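Local coordinates for GTPase-activating protein skywalker (Drosophila melanogaster, PDB 6R82) that acts as a GTPase-activating protein for Rab35, regulating synaptic vesicle protein turnover through endosomal trafficking, and is represented here by its TLDc domain, at residues V32-T37 and L179-F184; E55-M60 and S75-R80; N65-G70 and L168-D173. One frame throughout, in Å; residues are numbered along the deposited sequence.

Interaction 1 (V32-T37 and L179-F184)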
# COMPACT_ATOMS: atom_id res chain seq x y z
N VAL A 32 -3.09 4.02 13.64
CA VAL A 32 -4.29 4.83 13.65
C VAL A 32 -4.86 4.81 12.23
O VAL A 32 -4.11 4.85 11.25
CB VAL A 32 -4.03 6.28 14.11
CG1 VAL A 32 -3.54 6.32 15.59
CG2 VAL A 32 -3.02 6.99 13.20
N LEU A 33 -6.17 4.75 12.14
CA LEU A 33 -6.87 4.71 10.86
C LEU A 33 -6.91 6.11 10.25
O LEU A 33 -7.51 7.02 10.83
CB LEU A 33 -8.29 4.19 11.08
CG LEU A 33 -9.16 4.22 9.81
CD1 LEU A 33 -8.66 3.10 8.89
CD2 LEU A 33 -10.65 4.08 10.14
N LEU A 34 -6.27 6.28 9.09
CA LEU A 34 -6.24 7.59 8.41
C LEU A 34 -7.39 7.77 7.42
O LEU A 34 -7.85 8.90 7.22
CB LEU A 34 -4.92 7.78 7.65
CG LEU A 34 -3.63 7.52 8.44
CD1 LEU A 34 -2.41 7.61 7.52
CD2 LEU A 34 -3.52 8.52 9.61
N TYR A 35 -7.82 6.69 6.77
CA TYR A 35 -8.74 6.79 5.64
C TYR A 35 -9.42 5.45 5.47
O TYR A 35 -8.76 4.41 5.48
CB TYR A 35 -8.00 7.15 4.34
CG TYR A 35 -8.93 7.28 3.13
CD1 TYR A 35 -9.65 8.45 2.89
CD2 TYR A 35 -9.11 6.23 2.24
CE1 TYR A 35 -10.50 8.58 1.81
CE2 TYR A 35 -9.96 6.34 1.14
CZ TYR A 35 -10.65 7.52 0.94
OH TYR A 35 -11.50 7.65 -0.13
N THR A 36 -10.75 5.48 5.29
CA THR A 36 -11.48 4.29 4.91
C THR A 36 -12.59 4.65 3.92
O THR A 36 -13.31 5.64 4.11
CB THR A 36 -12.10 3.56 6.11
OG1 THR A 36 -12.93 2.50 5.64
CG2 THR A 36 -12.94 4.52 6.93
N THR A 37 -12.72 3.83 2.88
CA THR A 37 -13.76 4.04 1.88
C THR A 37 -15.16 3.84 2.45
O THR A 37 -16.13 4.28 1.84
CB THR A 37 -13.54 3.10 0.71
OG1 THR A 37 -13.39 1.76 1.21
CG2 THR A 37 -12.27 3.48 -0.03
N LEU A 179 -11.26 -0.05 1.16
CA LEU A 179 -9.85 0.27 1.27
C LEU A 179 -9.62 1.00 2.59
O LEU A 179 -10.40 1.88 2.96
CB LEU A 179 -9.38 1.13 0.10
CG LEU A 179 -7.92 1.54 0.23
CD1 LEU A 179 -7.15 1.10 -0.98
CD2 LEU A 179 -7.83 3.04 0.41
N GLU A 180 -8.55 0.62 3.29
CA GLU A 180 -8.16 1.22 4.56
C GLU A 180 -6.69 1.62 4.51
O GLU A 180 -5.86 0.88 3.97
CB GLU A 180 -8.41 0.26 5.73
CG GLU A 180 -9.87 0.21 6.19
CD GLU A 180 -10.15 -0.89 7.22
OE1 GLU A 180 -9.23 -1.70 7.52
OE2 GLU A 180 -11.30 -0.94 7.72
N VAL A 181 -6.38 2.78 5.09
CA VAL A 181 -5.00 3.24 5.25
C VAL A 181 -4.76 3.57 6.72
O VAL A 181 -5.53 4.31 7.32
CB VAL A 181 -4.69 4.47 4.37
CG1 VAL A 181 -3.18 4.77 4.41
CG2 VAL A 181 -5.15 4.24 2.94
N TYR A 182 -3.68 3.02 7.28
CA TYR A 182 -3.27 3.27 8.65
C TYR A 182 -1.97 4.06 8.66
O TYR A 182 -1.11 3.86 7.80
CB TYR A 182 -3.06 1.94 9.42
CG TYR A 182 -4.35 1.17 9.61
CD1 TYR A 182 -4.81 0.29 8.64
CD2 TYR A 182 -5.12 1.35 10.75
CE1 TYR A 182 -6.00 -0.40 8.80
CE2 TYR A 182 -6.32 0.66 10.92
CZ TYR A 182 -6.75 -0.21 9.94
OH TYR A 182 -7.94 -0.90 10.10
N GLY A 183 -1.85 4.98 9.62
CA GLY A 183 -0.59 5.59 9.97
C GLY A 183 -0.10 5.12 11.34
O GLY A 183 -0.64 4.19 11.94
N PHE A 184 0.94 5.79 11.83
CA PHE A 184 1.55 5.42 13.10
C PHE A 184 1.86 6.66 13.91
O PHE A 184 2.47 7.60 13.39
CB PHE A 184 2.82 4.58 12.88
CG PHE A 184 2.58 3.33 12.09
CD1 PHE A 184 2.56 3.37 10.70
CD2 PHE A 184 2.35 2.12 12.72
CE1 PHE A 184 2.32 2.23 9.96
CE2 PHE A 184 2.12 0.96 11.98
CZ PHE A 184 2.10 1.02 10.60
O HOH W 1 -13.17 0.53 7.32
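Leu33 lays its CD1 methyl over one face of the Tyr182 ring, toward the rim, a CH-pi contact with CD1 4.2 Å from the ring centroid; Leu33 CG stands anti to its backbone N (chi1 175°), and the branch crosses the Tyr182 side chain obliquely. On the sheet face that carries Tyr35 and Val181, the Tyr35 ring crosses Leu179 at about a right angle, and Leu179 CD2 meets the edge of the ring, 3.9 Å from Tyr35 CD2. Phe47 and Val51 of helix 44-51 pack against Val181 and Tyr35, respectively, on that side. At the bulge the Leu34 side chain is turned toward the partner strand, its CG 3.3 Å from Gly183 N, and its CD1 methyl packs against the bare Gly183 CA, 3.7 Å away.

The backbone pairing is antiparallel and interrupted by a classic beta bulge: Leu34 and Tyr35 both face Val181, whose O takes a 2.7 Å bond from Leu34 N and a weak one from Tyr35 N. Beyond the bulge, Val181 N returns a bond to Tyr35 O. At the far end Thr37 replaces a carbonyl with its side chain: OG1, in the crowded position between backbone N and carbonyl carbon, accepts from Leu179 N at 2.8 Å with a nearly straight N-H (166°). The polar edge lies on the Leu33 side, where Thr36 and Glu180 run side by side and a water takes the proton of Thr36 OG1 and donates to Glu180 OE2. Glu180 OE1 accepts from Tyr182 OH, 3.0 Å away and above the carboxylate plane.

With both oxygens of Glu180 engaged by donors, its negative charge is probably stabilised, and the carboxylate is tied to the Tyr182 hydroxyl through one oxygen and, by the water, to Thr36 through the other.

Interaction 2 (E55-M60 and S75-R80); sequences EPTLLM and SRWFER
Glu55 places CG in the crowded position between its backbone N and carbonyl carbon (chi1 70°) and then runs extended, carrying OE1 alongside the backbone of Ser75 and Arg76. Thr57 uses the same position for OG1 (chi1 56°), while Trp77 CG is anti to the carbonyl carbon (chi1 -73°), so that Trp77 NE1 and the Thr57 hydroxyl come near enough to share a water.

No direct bond joins Thr57 OG1 to Trp77 NE1, which are 4.0 Å apart. One water bridges them instead, lying in the indole plane, 2.9 Å from Trp77 NE1 whose proton it accepts, and 2.8 Å from Thr57 OG1. A second water links Thr57 OG1 to Ser75 O, to which it donates, so the buried hydroxyl is gripped by two waters.

Nearer the surface the contact is looser. Arg76 N gives Glu55 OE1 a weak, bent bond of 3.5 Å, and Arg76 CG touches the same oxygen. The guanidinium belongs elsewhere: Arg76 NE forms a salt bridge with Glu79 OE2 at 3.4 Å, and Arg76 NH1 binds Gln53. Glu55 OE1 stays 4.3 Å from Arg76 NE, where the positive charge would probably soften the repulsion between the two glutamates.

Trp77 also meets Phe47 edge-to-face, and its ring reaches Met129 and Ala131 of strand 129-131. Thr57 opens strand 57-63 of the TLDc sheet, and Trp77 begins a 3-10 turn, so the arrangement is a water-mediated junction between a sheet strand and the connection that follows the neighbouring strand 68-73.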
# COMPACT_ATOMS: atom_id res chain seq x y z
N GLU A 55 3.81 9.27 7.21
CA GLU A 55 4.71 8.21 6.78
C GLU A 55 5.25 7.49 8.01
O GLU A 55 5.41 8.11 9.07
CB GLU A 55 5.88 8.74 5.94
CG GLU A 55 6.88 9.54 6.73
CD GLU A 55 8.18 9.79 5.97
OE1 GLU A 55 8.13 10.07 4.74
OE2 GLU A 55 9.25 9.70 6.61
N PRO A 56 5.46 6.17 7.92
CA PRO A 56 5.05 5.29 6.82
C PRO A 56 3.55 5.03 6.88
O PRO A 56 2.92 5.53 7.81
CB PRO A 56 5.82 4.01 7.09
CG PRO A 56 5.87 3.97 8.64
CD PRO A 56 6.02 5.42 9.06
N THR A 57 2.99 4.28 5.93
CA THR A 57 1.57 3.93 6.01
C THR A 57 1.39 2.47 5.64
O THR A 57 2.26 1.83 5.05
CB THR A 57 0.67 4.80 5.10
OG1 THR A 57 1.13 4.72 3.75
CG2 THR A 57 0.68 6.26 5.55
N LEU A 58 0.24 1.94 6.01
CA LEU A 58 -0.13 0.56 5.73
C LEU A 58 -1.44 0.59 4.96
O LEU A 58 -2.46 1.10 5.46
CB LEU A 58 -0.27 -0.25 7.03
CG LEU A 58 -0.43 -1.77 6.89
CD1 LEU A 58 0.72 -2.35 6.07
CD2 LEU A 58 -0.46 -2.41 8.26
N LEU A 59 -1.42 0.06 3.75
CA LEU A 59 -2.58 0.07 2.87
C LEU A 59 -3.17 -1.33 2.82
O LEU A 59 -2.45 -2.30 2.59
CB LEU A 59 -2.17 0.55 1.47
CG LEU A 59 -3.29 0.99 0.54
CD1 LEU A 59 -2.86 2.19 -0.31
CD2 LEU A 59 -3.71 -0.18 -0.33
N MET A 60 -4.48 -1.43 3.06
CA MET A 60 -5.16 -2.72 3.08
C MET A 60 -6.38 -2.69 2.16
O MET A 60 -7.27 -1.86 2.34
CB MET A 60 -5.60 -3.09 4.50
CG MET A 60 -5.65 -4.61 4.70
SD MET A 60 -5.70 -5.04 6.44
CE MET A 60 -4.24 -4.17 7.06
N SER A 75 6.94 5.99 2.33
CA SER A 75 7.08 7.44 2.17
C SER A 75 5.73 8.12 2.04
O SER A 75 4.72 7.49 1.68
CB SER A 75 7.93 7.76 0.93
OG SER A 75 9.09 6.96 0.92
N ARG A 76 5.70 9.42 2.32
CA ARG A 76 4.43 10.13 2.24
C ARG A 76 3.97 10.25 0.79
O ARG A 76 4.77 10.43 -0.13
CB ARG A 76 4.51 11.51 2.90
CG ARG A 76 5.77 12.21 2.74
CD ARG A 76 5.89 13.41 3.66
NE ARG A 76 7.13 14.02 3.23
CZ ARG A 76 7.25 15.21 2.68
NH1 ARG A 76 6.19 16.01 2.54
NH2 ARG A 76 8.46 15.62 2.30
N TRP A 77 2.66 10.09 0.58
CA TRP A 77 2.13 10.22 -0.77
C TRP A 77 2.29 11.64 -1.29
O TRP A 77 2.26 11.85 -2.50
CB TRP A 77 0.67 9.76 -0.81
CG TRP A 77 0.51 8.25 -0.69
CD1 TRP A 77 0.12 7.56 0.41
CD2 TRP A 77 0.75 7.27 -1.72
NE1 TRP A 77 0.10 6.21 0.14
CE2 TRP A 77 0.48 6.00 -1.16
CE3 TRP A 77 1.17 7.34 -3.05
CZ2 TRP A 77 0.60 4.81 -1.89
CZ3 TRP A 77 1.30 6.15 -3.78
CH2 TRP A 77 1.01 4.90 -3.19
N PHE A 78 2.47 12.61 -0.38
CA PHE A 78 2.80 13.98 -0.78
C PHE A 78 3.97 14.02 -1.75
O PHE A 78 4.04 14.93 -2.59
CB PHE A 78 3.15 14.80 0.46
CG PHE A 78 3.42 16.27 0.19
CD1 PHE A 78 2.38 17.19 0.19
CD2 PHE A 78 4.73 16.73 0.00
CE1 PHE A 78 2.62 18.55 -0.03
CE2 PHE A 78 4.99 18.08 -0.21
CZ PHE A 78 3.93 18.99 -0.24
N GLU A 79 4.90 13.08 -1.65
CA GLU A 79 6.09 13.10 -2.50
C GLU A 79 5.82 12.67 -3.94
O GLU A 79 6.75 12.67 -4.75
CB GLU A 79 7.19 12.22 -1.88
CG GLU A 79 7.78 12.86 -0.60
CD GLU A 79 8.89 12.03 0.05
OE1 GLU A 79 9.32 11.01 -0.54
OE2 GLU A 79 9.34 12.40 1.16
N ARG A 80 4.58 12.33 -4.30
CA ARG A 80 4.28 11.92 -5.67
C ARG A 80 4.59 13.02 -6.68
O ARG A 80 4.74 12.72 -7.87
CB ARG A 80 2.81 11.51 -5.78
CG ARG A 80 1.85 12.66 -5.50
CD ARG A 80 0.42 12.20 -5.33
NE ARG A 80 -0.50 13.34 -5.18
CZ ARG A 80 -0.77 13.96 -4.03
NH1 ARG A 80 -0.19 13.56 -2.88
NH2 ARG A 80 -1.60 14.98 -4.02
O HOH W 2 2.84 6.69 3.16
O HOH W 3 -0.32 3.70 1.56

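Interaction 3 (N65-G70 and L168-D173)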
# COMPACT_ATOMS: atom_id res chain seq x y z
N ASN A 65 -14.33 -10.02 -4.18
CA ASN A 65 -14.06 -11.45 -4.27
C ASN A 65 -13.42 -12.01 -3.00
O ASN A 65 -12.87 -13.12 -3.03
CB ASN A 65 -13.15 -11.72 -5.48
CG ASN A 65 -13.41 -13.08 -6.12
OD1 ASN A 65 -14.51 -13.62 -6.04
ND2 ASN A 65 -12.38 -13.62 -6.78
N ASN A 66 -13.47 -11.26 -1.89
CA ASN A 66 -13.00 -11.68 -0.56
C ASN A 66 -11.50 -11.94 -0.49
O ASN A 66 -11.03 -12.62 0.43
CB ASN A 66 -13.77 -12.91 -0.06
CG ASN A 66 -15.26 -12.76 -0.20
OD1 ASN A 66 -15.88 -11.91 0.44
ND2 ASN A 66 -15.86 -13.58 -1.06
N GLU A 67 -10.72 -11.41 -1.43
CA GLU A 67 -9.27 -11.41 -1.31
C GLU A 67 -8.82 -10.19 -0.51
O GLU A 67 -9.45 -9.12 -0.55
CB GLU A 67 -8.60 -11.40 -2.69
CG GLU A 67 -8.94 -12.62 -3.55
CD GLU A 67 -9.74 -12.27 -4.79
OE1 GLU A 67 -9.88 -11.07 -5.10
OE2 GLU A 67 -10.25 -13.21 -5.45
N VAL A 68 -7.74 -10.35 0.25
CA VAL A 68 -7.22 -9.32 1.14
C VAL A 68 -5.72 -9.22 0.91
O VAL A 68 -5.00 -10.21 1.05
CB VAL A 68 -7.52 -9.63 2.62
CG1 VAL A 68 -6.68 -8.74 3.53
CG2 VAL A 68 -9.00 -9.43 2.90
N PHE A 69 -5.26 -8.02 0.56
CA PHE A 69 -3.85 -7.77 0.29
C PHE A 69 -3.60 -6.26 0.42
O PHE A 69 -4.52 -5.48 0.68
CB PHE A 69 -3.44 -8.31 -1.08
CG PHE A 69 -4.27 -7.78 -2.22
CD1 PHE A 69 -5.44 -8.42 -2.60
CD2 PHE A 69 -3.88 -6.64 -2.91
CE1 PHE A 69 -6.20 -7.94 -3.65
CE2 PHE A 69 -4.64 -6.15 -3.95
CZ PHE A 69 -5.80 -6.80 -4.32
N GLY A 70 -2.35 -5.86 0.27
CA GLY A 70 -2.01 -4.47 0.46
C GLY A 70 -0.52 -4.24 0.44
O GLY A 70 0.24 -5.03 -0.14
N LEU A 168 -1.67 -10.79 -6.79
CA LEU A 168 -2.08 -10.98 -5.41
C LEU A 168 -3.52 -11.47 -5.27
O LEU A 168 -3.97 -11.74 -4.15
CB LEU A 168 -1.86 -9.69 -4.61
CG LEU A 168 -0.54 -8.98 -4.92
CD1 LEU A 168 -0.55 -7.55 -4.42
CD2 LEU A 168 0.63 -9.75 -4.32
N CYS A 169 -4.25 -11.57 -6.38
CA CYS A 169 -5.45 -12.38 -6.47
C CYS A 169 -5.39 -13.14 -7.79
O CYS A 169 -4.70 -12.70 -8.72
CB CYS A 169 -6.73 -11.54 -6.37
SG CYS A 169 -6.83 -10.12 -7.47
N PRO A 170 -6.07 -14.29 -7.89
CA PRO A 170 -5.90 -15.13 -9.09
C PRO A 170 -6.23 -14.42 -10.40
O PRO A 170 -5.40 -14.40 -11.32
CB PRO A 170 -6.83 -16.32 -8.81
CG PRO A 170 -6.91 -16.37 -7.29
CD PRO A 170 -6.95 -14.93 -6.89
N SER A 171 -7.43 -13.85 -10.51
CA SER A 171 -7.73 -12.94 -11.60
C SER A 171 -6.84 -11.71 -11.51
O SER A 171 -6.48 -11.25 -10.42
CB SER A 171 -9.21 -12.54 -11.57
OG SER A 171 -9.39 -11.21 -12.04
N GLY A 172 -6.46 -11.16 -12.67
CA GLY A 172 -5.57 -10.00 -12.65
C GLY A 172 -6.21 -8.69 -12.23
O GLY A 172 -5.49 -7.70 -12.08
N ASP A 173 -7.53 -8.66 -12.05
CA ASP A 173 -8.29 -7.47 -11.73
C ASP A 173 -9.07 -7.69 -10.44
O ASP A 173 -9.17 -8.81 -9.93
CB ASP A 173 -9.29 -7.12 -12.84
CG ASP A 173 -8.70 -7.26 -14.22
OD1 ASP A 173 -7.52 -6.90 -14.42
OD2 ASP A 173 -9.42 -7.75 -15.12
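The Phe69 ring carries Leu168 CB over one face, offset toward the rim, in a CH-pi contact with CB 4.2 Å from the ring centroid. Leu168 crosses the ring obliquely and continues past it, its CD1 methyl 3.8 Å from Phe69 CD2. Cys169 approaches the ring at a slant, a sulfur-aromatic contact in which SG sits 5.4 Å from the centroid, closest to Phe69 CE1. Phe174 packs edge-to-face with the same ring, while Ile146 of strand 146-149 touches both Phe69 and Leu168.

Phe69 CG takes the crowded position between its backbone N and carbonyl carbon (chi1 55°), which turns the ring toward the Leu168 and Cys169 side chains. Glu67, in the loop just before the strand, also points toward 168-173 and is bent at chi2 (114°), folding the carboxylate against Cys169: Glu67 OE1 lies 3.4 Å from Cys169 CB. Its other oxygen meets Pro170 CD tip to tip. The buried acid is not left to apolar neighbours, since Thr63 hydrogen-bonds to OE1 and Asn65 ND2 gives OE2 a weak bond.

Across the turn Ser171 OG accepts from Asp173 N at 3.2 Å along an almost straight N-H (168°), forming an ST turn that leads into strand 173-185. The whole is side-chain packing of a loop, without a hydrogen bond between the segments, over the start of strand 68-73 in the TLDc beta-sheet.

How the interactions relate
All three contacts hang on one antiparallel sheet of the TLDc domain. Interactions 1 and 2 sit side by side, their centres about 11 Å apart, because strands 173-185 and 57-63 are neighbours: Tyr182 N lies 2.9 Å from Leu58 O and Glu180 O 2.8 Å from Met60 N, both probable hydrogen bonds. Strand 57-63 then pairs with 68-73, and Met60 CG comes within 4.3 Å of Phe69 O, a touch between interactions 2 and 3 although their centres are about 21 Å apart. Interactions 1 and 3 do not touch: their centres are about 19 Å apart and their nearest atoms about 7 Å, but strand 173-185 links them along the chain.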